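Local coordinates for protein trans-isoprenyl diphosphate synthase (Caulobacter crescentus, PDB 3OYR) that probably makes all-trans-octaprenyl diphosphate, a precursor of quinone side chains, by adding isopentenyl units to farnesyl diphosphate, at residues 153-158 against 200-205; 259-264 against 295-300; 21-26 against 333-338; 32-37 against 85-90. All coordinates share one frame; numbering follows the deposited sequence.

In the fold
All four contacts lie in one mainly helical chain. Interactions 1 and 4 lie on the same side of its centre, about 15 Å apart between centres. They touch where Leu-90 packs on the backbone of Ala-202. Interaction 2 lies on the opposite side of the chain's centre from both, with its centre about 36 Å from that of interaction 1. Interactions 3 and 4 share helix 25-45 and have centres about 20 Å apart. Along the chain, interaction 3 joins the N-terminal region to helix 328-342 and so encloses the other three. Between those ends, interactions 4, 1 and 2 follow in series. Both ends of the chain are thus tied into the same helical bundle.

Interaction 1. Residues 153-158 against 200-205; sequences LEILAR and SEAGAV
Ile-155 points its CD1 methyl into helix 200-205, where it meets Glu-201. The side chains of Ile-155 and Glu-201 cross obliquely. Ile-155 CD1 lies 3.6 Å from Glu-201 CD. It also lies against Glu-201 CG, so the methyl touches both the aliphatic part and the carboxylate carbon. Glu-201 reaches this place because its CG is anti to the backbone N (chi1 -168°) and the chain runs on extended. Ile-155 CD1 also meets Val-205 CG2 at 3.8 Å, in one of two modelled conformers of Val-205. The next residue, Leu-156, rests its CD1 against Ala-202 CB at 3.8 Å. No hydrogen bond links the two segments. The carboxylate of Glu-201 is buried, and its OE1 forms a salt bridge with Arg-218 of helix 211-238. An alanine in place of Glu-201 would probably leave Arg-218 without this charged mate and open a gap beside Ile-155 CD1. On another side of helix 153-158, Leu-153 packs on Leu-153 of the second subunit. The axes of the two short segments run nearly antiparallel, at 172° and 9.3 Å apart. Such antiparallel helix packing is characteristic of the all-alpha isoprenoid synthase fold.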
loop_
_atom_site.group_PDB
_atom_site.type_symbol
_atom_site.label_atom_id
_atom_site.label_comp_id
_atom_site.label_asym_id
_atom_site.label_seq_id
_atom_site.Cartn_x
_atom_site.Cartn_y
_atom_site.Cartn_z
ATOM N N LEU B 153 -2.611 -2.452 15.697
ATOM C CA LEU B 153 -2.620 -1.584 14.523
ATOM C C LEU B 153 -1.342 -0.744 14.367
ATOM O O LEU B 153 -0.822 -0.594 13.269
ATOM C CB LEU B 153 -3.855 -0.689 14.532
ATOM C CG LEU B 153 -4.401 -0.431 13.132
ATOM C CD1 LEU B 153 -5.898 -0.299 13.174
ATOM C CD2 LEU B 153 -3.794 0.827 12.535
ATOM N N GLU B 154 -0.823 -0.216 15.463
ATOM C CA GLU B 154 0.455 0.528 15.431
ATOM C C GLU B 154 1.611 -0.374 14.998
ATOM O O GLU B 154 2.473 0.035 14.214
ATOM C CB GLU B 154 0.734 1.139 16.810
ATOM C CG GLU B 154 2.171 1.545 17.097
ATOM C CD GLU B 154 2.456 1.407 18.570
ATOM O OE1 GLU B 154 3.130 0.426 18.958
ATOM O OE2 GLU B 154 1.956 2.250 19.348
ATOM N N ILE B 155 1.591 -1.610 15.487
ATOM C CA ILE B 155 2.625 -2.577 15.182
ATOM C C ILE B 155 2.662 -2.868 13.684
ATOM O O ILE B 155 3.725 -2.872 13.082
ATOM C CB ILE B 155 2.418 -3.891 15.978
ATOM C CG1 ILE B 155 2.800 -3.717 17.459
ATOM C CG2 ILE B 155 3.255 -5.014 15.415
ATOM C CD1 ILE B 155 2.292 -4.926 18.317
ATOM N N LEU B 156 1.504 -3.088 13.075
ATOM C CA LEU B 156 1.487 -3.408 11.630
ATOM C C LEU B 156 1.614 -2.215 10.703
ATOM O O LEU B 156 2.109 -2.355 9.562
ATOM C CB LEU B 156 0.257 -4.270 11.269
ATOM C CG LEU B 156 0.549 -5.688 11.790
ATOM C CD1 LEU B 156 -0.700 -6.421 12.192
ATOM C CD2 LEU B 156 1.326 -6.474 10.761
ATOM N N ALA B 157 1.117 -1.056 11.137
ATOM C CA ALA B 157 1.352 0.209 10.407
ATOM C C ALA B 157 2.858 0.499 10.303
ATOM O O ALA B 157 3.394 0.777 9.207
ATOM C CB ALA B 157 0.638 1.373 11.081
ATOM N N ARG B 158 3.527 0.374 11.444
ATOM C CA ARG B 158 4.961 0.548 11.539
ATOM C C ARG B 158 5.661 -0.464 10.642
ATOM O O ARG B 158 6.498 -0.081 9.812
ATOM C CB ARG B 158 5.444 0.433 12.999
ATOM C CG ARG B 158 6.969 0.656 13.089
ATOM C CD ARG B 158 7.615 0.375 14.442
ATOM N NE ARG B 158 9.069 0.216 14.242
ATOM C CZ ARG B 158 9.692 -0.945 13.995
ATOM N NH1 ARG B 158 11.003 -0.963 13.810
ATOM N NH2 ARG B 158 9.015 -2.093 13.927
ATOM N N SER B 200 4.148 -11.939 14.805
ATOM C CA SER B 200 4.188 -12.543 16.135
ATOM C C SER B 200 3.825 -11.561 17.204
ATOM O O SER B 200 3.073 -11.900 18.106
ATOM C CB SER B 200 5.534 -13.180 16.491
ATOM O OG SER B 200 6.470 -12.948 15.475
ATOM N N GLU B 201 4.385 -10.356 17.141
ATOM C CA GLU B 201 4.110 -9.384 18.184
ATOM C C GLU B 201 2.624 -8.988 18.183
ATOM O O GLU B 201 2.018 -8.892 19.252
ATOM C CB GLU B 201 5.039 -8.150 18.095
ATOM C CG GLU B 201 4.946 -7.267 19.356
ATOM C CD GLU B 201 5.615 -5.916 19.212
ATOM O OE1 GLU B 201 6.095 -5.578 18.105
ATOM O OE2 GLU B 201 5.670 -5.190 20.220
ATOM N N ALA B 202 2.021 -8.791 17.006
ATOM C CA ALA B 202 0.588 -8.471 16.963
ATOM C C ALA B 202 -0.260 -9.626 17.538
ATOM O O ALA B 202 -1.212 -9.387 18.289
ATOM C CB ALA B 202 0.123 -8.083 15.553
ATOM N N GLY B 203 0.116 -10.865 17.203
ATOM C CA GLY B 203 -0.530 -12.058 17.770
ATOM C C GLY B 203 -0.505 -12.021 19.287
ATOM O O GLY B 203 -1.535 -12.201 19.932
ATOM N N ALA B 204 0.675 -11.740 19.843
ATOM C CA ALA B 204 0.870 -11.669 21.285
ATOM C C ALA B 204 0.063 -10.565 21.965
ATOM O O ALA B 204 -0.538 -10.810 23.022
ATOM C CB ALA B 204 2.346 -11.522 21.617
ATOM N N VAL B 205 0.056 -9.361 21.382
ATOM C CA VAL B 205 -0.692 -8.258 22.010
ATOM C C VAL B 205 -2.208 -8.464 21.992
ATOM O O VAL B 205 -2.891 -8.006 22.929
ATOM C CB VAL B 205 -0.301 -6.834 21.510
ATOM C CG1 VAL B 205 1.176 -6.549 21.779
ATOM C CG2 VAL B 205 -0.650 -6.633 20.045
#

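Interaction 2. Residues 259-264 against 295-300; sequences LPLLLA and ELIIGS
Ile-297 and Ala-264 carry the apolar part of this contact. Ala-264 CB presses on Ile-297 CG1 at 3.4 Å, tighter than usual for two carbons. The backbones are close here too, with the CA atoms of these residues 5.3 Å apart. Ile-297 spreads its branches over one turn of the other helix. Its CG2 branch meets Pro-260 CB at 3.9 Å. Its CD1 reaches Leu-261, touching Leu-261 CA and Leu-261 CD1, the latter at 4.1 Å. The side chains of Ile-297 and Leu-261 slant across each other. The chi2 of 138° that carries Ile-297 CD1 to Leu-261 lies away from the staggered positions. Tyr-237 of helix 211-238 also touches Pro-260, Leu-261 and Ile-297.

The contact belongs to the all-alpha isoprenoid synthase fold and joins helix 259-267 to helix 287-299. The two helix segments cross steeply, at 76°, with axes 9.2 Å apart. The Pro-260 side chain is about 7 Å from that of Asp-236, a residue that binds calcium in a structure of this protein, though not in this chain's model.

Polar groups do not bond across the two segments. Ser-300 OG donates to Leu-296 O, four residues back, at 2.7 Å. The donor lies in the carbonyl plane. The same OG rests on Ala-264 CB at 3.7 Å, so a hydroxyl already engaged in a bond packs on a methyl group. Beyond the segments, Ser-300 O accepts a hydrogen bond from Arg-267 NE, and Ala-264 O bonds to Ser-268 OG.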
loop_
_atom_site.group_PDB
_atom_site.type_symbol
_atom_site.label_atom_id
_atom_site.label_comp_id
_atom_site.label_asym_id
_atom_site.label_seq_id
_atom_site.Cartn_x
_atom_site.Cartn_y
_atom_site.Cartn_z
ATOM N N LEU B 259 23.884 -11.202 -0.060
ATOM C CA LEU B 259 24.985 -11.825 0.642
ATOM C C LEU B 259 25.685 -13.011 -0.075
ATOM O O LEU B 259 26.908 -13.011 -0.122
ATOM C CB LEU B 259 24.586 -12.179 2.080
ATOM C CG LEU B 259 25.737 -12.557 3.006
ATOM C CD1 LEU B 259 26.593 -11.329 3.303
ATOM C CD2 LEU B 259 25.222 -13.210 4.268
ATOM N N PRO B 260 24.936 -13.999 -0.644
ATOM C CA PRO B 260 25.687 -15.084 -1.312
ATOM C C PRO B 260 26.660 -14.572 -2.375
ATOM O O PRO B 260 27.804 -15.044 -2.440
ATOM C CB PRO B 260 24.597 -15.927 -1.973
ATOM C CG PRO B 260 23.379 -15.659 -1.194
ATOM C CD PRO B 260 23.483 -14.270 -0.650
ATOM N N LEU B 261 26.213 -13.590 -3.158
ATOM C CA LEU B 261 27.033 -12.932 -4.176
ATOM C C LEU B 261 28.212 -12.160 -3.583
ATOM O O LEU B 261 29.342 -12.259 -4.076
ATOM C CB LEU B 261 26.170 -11.986 -5.019
ATOM C CG LEU B 261 26.917 -11.173 -6.079
ATOM C CD1 LEU B 261 27.462 -12.121 -7.116
ATOM C CD2 LEU B 261 26.043 -10.098 -6.720
ATOM N N LEU B 262 27.934 -11.394 -2.534
ATOM C CA LEU B 262 28.949 -10.608 -1.842
ATOM C C LEU B 262 30.057 -11.485 -1.248
ATOM O O LEU B 262 31.252 -11.162 -1.365
ATOM C CB LEU B 262 28.311 -9.766 -0.734
ATOM C CG LEU B 262 27.366 -8.611 -1.079
ATOM C CD1 LEU B 262 26.887 -7.932 0.217
ATOM C CD2 LEU B 262 28.039 -7.598 -1.989
ATOM N N LEU B 263 29.652 -12.589 -0.622
ATOM C CA LEU B 263 30.581 -13.515 -0.005
ATOM C C LEU B 263 31.418 -14.227 -1.058
ATOM O O LEU B 263 32.623 -14.367 -0.870
ATOM C CB LEU B 263 29.857 -14.530 0.878
ATOM C CG LEU B 263 29.235 -14.046 2.197
ATOM C CD1 LEU B 263 28.453 -15.183 2.868
ATOM C CD2 LEU B 263 30.289 -13.474 3.154
ATOM N N ALA B 264 30.780 -14.644 -2.157
ATOM C CA ALA B 264 31.462 -15.280 -3.287
ATOM C C ALA B 264 32.489 -14.382 -3.946
ATOM O O ALA B 264 33.584 -14.840 -4.263
ATOM C CB ALA B 264 30.471 -15.740 -4.317
ATOM N N GLU B 295 27.595 -21.498 -10.080
ATOM C CA GLU B 295 28.712 -22.397 -9.791
ATOM C C GLU B 295 29.738 -21.771 -8.836
ATOM O O GLU B 295 30.177 -22.418 -7.883
ATOM C CB GLU B 295 29.384 -22.881 -11.088
ATOM C CG GLU B 295 28.528 -23.815 -11.960
ATOM C CD GLU B 295 28.229 -25.171 -11.322
ATOM O OE1 GLU B 295 27.215 -25.792 -11.713
ATOM O OE2 GLU B 295 28.996 -25.622 -10.441
ATOM N N LEU B 296 30.088 -20.509 -9.086
ATOM C CA LEU B 296 31.016 -19.753 -8.235
ATOM C C LEU B 296 30.480 -19.452 -6.837
ATOM O O LEU B 296 31.262 -19.204 -5.922
ATOM C CB LEU B 296 31.415 -18.435 -8.906
ATOM C CG LEU B 296 32.676 -18.443 -9.771
ATOM C CD1 LEU B 296 32.586 -17.377 -10.852
ATOM C CD2 LEU B 296 33.944 -18.260 -8.925
ATOM N N ILE B 297 29.156 -19.442 -6.681
ATOM C CA ILE B 297 28.538 -19.225 -5.366
ATOM C C ILE B 297 28.482 -20.523 -4.536
ATOM O O ILE B 297 28.739 -20.495 -3.319
ATOM C CB ILE B 297 27.192 -18.417 -5.460
ATOM C CG1 ILE B 297 27.518 -16.929 -5.610
ATOM C CG2 ILE B 297 26.304 -18.624 -4.216
ATOM C CD1 ILE B 297 26.698 -16.163 -6.602
ATOM N N ILE B 298 28.173 -21.649 -5.190
ATOM C CA ILE B 298 28.176 -22.959 -4.513
ATOM C C ILE B 298 29.610 -23.343 -4.150
ATOM O O ILE B 298 29.936 -23.516 -2.972
ATOM C CB ILE B 298 27.508 -24.095 -5.343
ATOM C CG1 ILE B 298 26.029 -23.782 -5.620
ATOM C CG2 ILE B 298 27.634 -25.455 -4.615
ATOM C CD1 ILE B 298 25.300 -24.800 -6.525
ATOM N N GLY B 299 30.460 -23.422 -5.169
ATOM C CA GLY B 299 31.837 -23.879 -5.018
ATOM C C GLY B 299 32.717 -23.125 -4.039
ATOM O O GLY B 299 33.509 -23.739 -3.317
ATOM N N SER B 300 32.566 -21.802 -3.993
ATOM C CA SER B 300 33.317 -20.982 -3.041
ATOM C C SER B 300 32.820 -21.130 -1.596
ATOM O O SER B 300 33.375 -20.518 -0.685
ATOM C CB SER B 300 33.291 -19.510 -3.452
ATOM O OG SER B 300 31.973 -18.995 -3.370
#

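Interaction 3. Residues 21-26 against 333-338; sequences SGSVDR and LEELAD
Arg-26 sends CG anti to its backbone N (chi1 -178°), and the chain then bends at chi3 to place NE beside Glu-335. Glu-335 sets CG anti to its carbonyl carbon (chi1 -70°) and extends beyond it. The two side chains cross at about a right angle. Arg-26 grips the carboxylate side-on, one nitrogen to each oxygen. NE gives a nearly straight bond to Glu-335 OE1 at 2.7 Å. OE1 lies in the guanidinium plane but is met from above the carboxylate plane. Arg-26 NH1 reaches the syn lone pair of Glu-335 OE2 at 3.1 Å, in a more bent bond. The two planes are turned 54° apart. Arg-26 is modelled in two conformers, and the bridge is described for one of them. Nearby, Gly-22 CA lies 3.3 Å from Glu-335 O, where a CB would clash. Ser-23 N gives that same oxygen a weak hydrogen bond. Val-24 CG1 also packs on Leu-336 CD1 at 3.8 Å, with Leu-68 of helix 68-79 touching both side chains. Glu-331 lies close to Glu-335, so Arg-26 probably offsets a local build-up of negative charge. The paired charges probably tie helix 25-45 to helix 328-342 at the surface.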
loop_
_atom_site.group_PDB
_atom_site.type_symbol
_atom_site.label_atom_id
_atom_site.label_comp_id
_atom_site.label_asym_id
_atom_site.label_seq_id
_atom_site.Cartn_x
_atom_site.Cartn_y
_atom_site.Cartn_z
ATOM N N SER B 21 16.338 -30.504 10.703
ATOM C CA SER B 21 15.533 -30.033 9.582
ATOM C C SER B 21 14.374 -29.123 10.001
ATOM O O SER B 21 14.113 -28.100 9.366
ATOM C CB SER B 21 14.971 -31.224 8.798
ATOM O OG SER B 21 15.949 -31.761 7.923
ATOM N N GLY B 22 13.680 -29.504 11.070
ATOM C CA GLY B 22 12.392 -28.907 11.393
ATOM C C GLY B 22 11.356 -29.278 10.343
ATOM O O GLY B 22 11.601 -30.143 9.492
ATOM N N SER B 23 10.205 -28.616 10.414
ATOM C CA SER B 23 9.082 -28.804 9.489
ATOM C C SER B 23 8.045 -27.755 9.831
ATOM O O SER B 23 8.163 -27.098 10.865
ATOM C CB SER B 23 8.463 -30.201 9.651
ATOM O OG SER B 23 8.250 -30.494 11.019
ATOM N N VAL B 24 7.030 -27.588 8.982
ATOM C CA VAL B 24 5.887 -26.741 9.354
ATOM C C VAL B 24 4.735 -27.568 9.889
ATOM O O VAL B 24 3.776 -27.011 10.429
ATOM C CB VAL B 24 5.365 -25.850 8.188
ATOM C CG1 VAL B 24 6.346 -24.775 7.890
ATOM C CG2 VAL B 24 5.059 -26.666 6.927
ATOM N N ASP B 25 4.852 -28.892 9.750
ATOM C CA ASP B 25 3.737 -29.821 9.932
ATOM C C ASP B 25 3.006 -29.663 11.250
ATOM O O ASP B 25 1.779 -29.618 11.255
ATOM C CB ASP B 25 4.180 -31.291 9.762
ATOM C CG ASP B 25 4.518 -31.660 8.306
ATOM O OD1 ASP B 25 4.525 -30.772 7.411
ATOM O OD2 ASP B 25 4.794 -32.861 8.067
ATOM N N ARG B 26 3.748 -29.553 12.348
ATOM C CA ARG B 26 3.149 -29.418 13.681
ATOM C C ARG B 26 2.409 -28.076 13.822
ATOM O O ARG B 26 1.287 -28.023 14.351
ATOM C CB ARG B 26 4.225 -29.572 14.764
ATOM C CG ARG B 26 3.718 -29.496 16.203
ATOM C CD ARG B 26 4.871 -29.680 17.171
ATOM N NE ARG B 26 5.796 -30.703 16.699
ATOM C CZ ARG B 26 5.766 -31.977 17.079
ATOM N NH1 ARG B 26 6.647 -32.837 16.587
ATOM N NH2 ARG B 26 4.861 -32.388 17.956
ATOM N N LEU B 333 6.982 -23.787 16.952
ATOM C CA LEU B 333 7.743 -22.578 16.579
ATOM C C LEU B 333 9.250 -22.820 16.516
ATOM O O LEU B 333 9.966 -22.216 15.712
ATOM C CB LEU B 333 7.412 -21.424 17.514
ATOM C CG LEU B 333 6.005 -20.848 17.333
ATOM C CD1 LEU B 333 5.845 -19.656 18.216
ATOM C CD2 LEU B 333 5.763 -20.458 15.874
ATOM N N GLU B 334 9.731 -23.760 17.312
ATOM C CA GLU B 334 11.135 -24.127 17.205
ATOM C C GLU B 334 11.396 -24.924 15.938
ATOM O O GLU B 334 12.403 -24.710 15.254
ATOM C CB GLU B 334 11.589 -24.849 18.462
ATOM C CG GLU B 334 11.660 -23.894 19.650
ATOM C CD GLU B 334 11.946 -24.598 20.964
ATOM O OE1 GLU B 334 11.699 -25.820 21.055
ATOM O OE2 GLU B 334 12.406 -23.922 21.908
ATOM N N GLU B 335 10.443 -25.776 15.566
ATOM C CA GLU B 335 10.597 -26.554 14.349
ATOM C C GLU B 335 10.506 -25.653 13.114
ATOM O O GLU B 335 11.168 -25.908 12.094
ATOM C CB GLU B 335 9.577 -27.717 14.302
ATOM C CG GLU B 335 9.882 -28.828 15.320
ATOM C CD GLU B 335 8.781 -29.879 15.424
ATOM O OE1 GLU B 335 7.638 -29.617 15.003
ATOM O OE2 GLU B 335 9.059 -30.971 15.942
ATOM N N LEU B 336 9.705 -24.595 13.207
ATOM C CA LEU B 336 9.602 -23.614 12.114
ATOM C C LEU B 336 10.914 -22.849 11.904
ATOM O O LEU B 336 11.312 -22.574 10.760
ATOM C CB LEU B 336 8.437 -22.639 12.350
ATOM C CG LEU B 336 8.265 -21.455 11.383
ATOM C CD1 LEU B 336 7.819 -21.945 9.991
ATOM C CD2 LEU B 336 7.286 -20.437 11.922
ATOM N N ALA B 337 11.584 -22.519 13.008
ATOM C CA ALA B 337 12.891 -21.854 12.962
ATOM C C ALA B 337 13.932 -22.658 12.170
ATOM O O ALA B 337 14.643 -22.100 11.340
ATOM C CB ALA B 337 13.384 -21.548 14.389
ATOM N N ASP B 338 13.985 -23.970 12.409
ATOM C CA ASP B 338 14.855 -24.872 11.652
ATOM C C ASP B 338 14.409 -25.004 10.218
ATOM O O ASP B 338 15.238 -25.083 9.287
ATOM C CB ASP B 338 14.911 -26.251 12.341
ATOM C CG ASP B 338 15.692 -26.210 13.653
ATOM O OD1 ASP B 338 16.539 -25.299 13.819
ATOM O OD2 ASP B 338 15.452 -27.065 14.523
#

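Interaction 4. Residues 32-37 against 85-90; sequences EADMAG and DHFQKL
Asp-34 brings its carboxylate carbon CG to the edge of the Phe-87 ring. This CG lies in the ring plane, with Asp-34 CG 3.6 Å from Phe-87 CZ. The carboxylate and ring planes are turned 73° apart, and the side chains cross at about a right angle. Asp-34 OD1 comes nearest, 3.3 Å from Phe-87 CZ. This joins helix 25-45 to helix 87-109 in the all-alpha isoprenoid synthase fold. Phe-87 reaches Asp-34 with CG set between its backbone N and carbonyl carbon (chi1 63°). Helix 68-79 adjoins the pair: Val-74 touches Asp-34, and Ala-77 and Arg-78 touch Phe-87.

Gln-88 comes to the same oxygen. Its NE2 donates to the anti lone pair of Asp-34 OD1 at 3.0 Å. The N-H...O angle of 144° makes this bond somewhat bent. Arg-78 also forms a salt bridge with OD1, so this buried oxygen is held by two partners. The positive charge of Arg-78 would probably stabilise the carboxylate in its ionised form. An alanine in place of Gln-88 would probably leave OD1 to Arg-78 without the amide's help and open a gap beside Gly-37. Gly-37 lets the amide come close, because a CB there would collide with it. Gln-88 OE1 rests 3.4 Å from Gly-37 CA.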
loop_
_atom_site.group_PDB
_atom_site.type_symbol
_atom_site.label_atom_id
_atom_site.label_comp_id
_atom_site.label_asym_id
_atom_site.label_seq_id
_atom_site.Cartn_x
_atom_site.Cartn_y
_atom_site.Cartn_z
ATOM N N GLU B 32 -4.756 -25.409 12.428
ATOM C CA GLU B 32 -5.831 -25.788 11.516
ATOM C C GLU B 32 -7.159 -25.103 11.810
ATOM O O GLU B 32 -7.716 -24.459 10.926
ATOM C CB GLU B 32 -5.995 -27.317 11.515
ATOM C CG GLU B 32 -6.975 -27.855 10.475
ATOM C CD GLU B 32 -6.941 -29.385 10.362
ATOM O OE1 GLU B 32 -6.556 -30.065 11.344
ATOM O OE2 GLU B 32 -7.297 -29.904 9.279
ATOM N N ALA B 33 -7.642 -25.213 13.050
ATOM C CA ALA B 33 -8.939 -24.662 13.410
ATOM C C ALA B 33 -8.956 -23.121 13.362
ATOM O O ALA B 33 -9.992 -22.515 13.096
ATOM C CB ALA B 33 -9.394 -25.182 14.797
ATOM N N ASP B 34 -7.820 -22.491 13.632
ATOM C CA ASP B 34 -7.742 -21.042 13.527
ATOM C C ASP B 34 -7.566 -20.575 12.091
ATOM O O ASP B 34 -8.104 -19.542 11.702
ATOM C CB ASP B 34 -6.613 -20.513 14.405
ATOM C CG ASP B 34 -6.957 -20.596 15.879
ATOM O OD1 ASP B 34 -8.044 -20.122 16.278
ATOM O OD2 ASP B 34 -6.140 -21.139 16.643
ATOM N N MET B 35 -6.807 -21.333 11.308
ATOM C CA MET B 35 -6.577 -20.970 9.918
ATOM C C MET B 35 -7.791 -21.097 9.014
ATOM O O MET B 35 -7.856 -20.458 7.960
ATOM C CB MET B 35 -5.416 -21.756 9.337
ATOM C CG MET B 35 -4.025 -21.244 9.811
ATOM S SD MET B 35 -3.624 -19.496 9.558
ATOM C CE MET B 35 -3.378 -19.460 7.784
ATOM N N ALA B 36 -8.736 -21.947 9.387
ATOM C CA ALA B 36 -9.985 -22.011 8.651
ATOM C C ALA B 36 -10.717 -20.685 8.825
ATOM O O ALA B 36 -11.240 -20.166 7.863
ATOM C CB ALA B 36 -10.850 -23.222 9.081
ATOM N N GLY B 37 -10.710 -20.124 10.035
ATOM C CA GLY B 37 -11.236 -18.780 10.255
ATOM C C GLY B 37 -10.510 -17.679 9.482
ATOM O O GLY B 37 -11.144 -16.758 8.947
ATOM N N ASP B 85 -10.879 -15.397 19.642
ATOM C CA ASP B 85 -10.254 -15.622 18.349
ATOM C C ASP B 85 -10.125 -14.366 17.485
ATOM O O ASP B 85 -10.073 -14.453 16.245
ATOM C CB ASP B 85 -10.997 -16.730 17.603
ATOM C CG ASP B 85 -12.421 -16.336 17.211
ATOM O OD1 ASP B 85 -12.886 -15.225 17.560
ATOM O OD2 ASP B 85 -13.076 -17.157 16.541
ATOM N N HIS B 86 -10.072 -13.201 18.129
ATOM C CA HIS B 86 -10.029 -11.950 17.370
ATOM C C HIS B 86 -8.685 -11.723 16.681
ATOM O O HIS B 86 -8.590 -10.946 15.725
ATOM C CB HIS B 86 -10.456 -10.755 18.231
ATOM C CG HIS B 86 -11.903 -10.791 18.622
ATOM N ND1 HIS B 86 -12.336 -10.545 19.908
ATOM C CD2 HIS B 86 -13.013 -11.082 17.902
ATOM C CE1 HIS B 86 -13.651 -10.664 19.958
ATOM N NE2 HIS B 86 -14.086 -10.991 18.754
ATOM N N PHE B 87 -7.664 -12.453 17.133
ATOM C CA PHE B 87 -6.370 -12.470 16.471
ATOM C C PHE B 87 -6.455 -12.945 15.020
ATOM O O PHE B 87 -5.561 -12.641 14.234
ATOM C CB PHE B 87 -5.356 -13.324 17.264
ATOM C CG PHE B 87 -5.730 -14.790 17.367
ATOM C CD1 PHE B 87 -6.433 -15.260 18.473
ATOM C CD2 PHE B 87 -5.373 -15.699 16.370
ATOM C CE1 PHE B 87 -6.781 -16.603 18.592
ATOM C CE2 PHE B 87 -5.725 -17.057 16.473
ATOM C CZ PHE B 87 -6.435 -17.508 17.589
ATOM N N GLN B 88 -7.517 -13.681 14.667
ATOM C CA GLN B 88 -7.677 -14.207 13.298
ATOM C C GLN B 88 -7.792 -13.108 12.253
ATOM O O GLN B 88 -7.339 -13.288 11.112
ATOM C CB GLN B 88 -8.887 -15.155 13.182
ATOM C CG GLN B 88 -8.681 -16.558 13.813
ATOM C CD GLN B 88 -9.981 -17.371 13.891
ATOM O OE1 GLN B 88 -10.923 -17.099 13.157
ATOM N NE2 GLN B 88 -10.036 -18.358 14.806
ATOM N N LYS B 89 -8.432 -11.995 12.616
ATOM C CA LYS B 89 -8.501 -10.824 11.741
ATOM C C LYS B 89 -7.133 -10.193 11.502
ATOM O O LYS B 89 -6.830 -9.794 10.369
ATOM C CB LYS B 89 -9.494 -9.791 12.256
ATOM C CG LYS B 89 -10.896 -10.356 12.464
ATOM C CD LYS B 89 -11.890 -9.260 12.803
ATOM C CE LYS B 89 -13.330 -9.804 12.788
ATOM N NZ LYS B 89 -14.315 -8.667 12.817
ATOM N N LEU B 90 -6.318 -10.128 12.561
ATOM C CA LEU B 90 -4.918 -9.673 12.469
ATOM C C LEU B 90 -4.122 -10.601 11.581
ATOM O O LEU B 90 -3.415 -10.134 10.680
ATOM C CB LEU B 90 -4.261 -9.561 13.851
ATOM C CG LEU B 90 -4.954 -8.639 14.858
ATOM C CD1 LEU B 90 -4.280 -8.716 16.220
ATOM C CD2 LEU B 90 -5.021 -7.187 14.394
#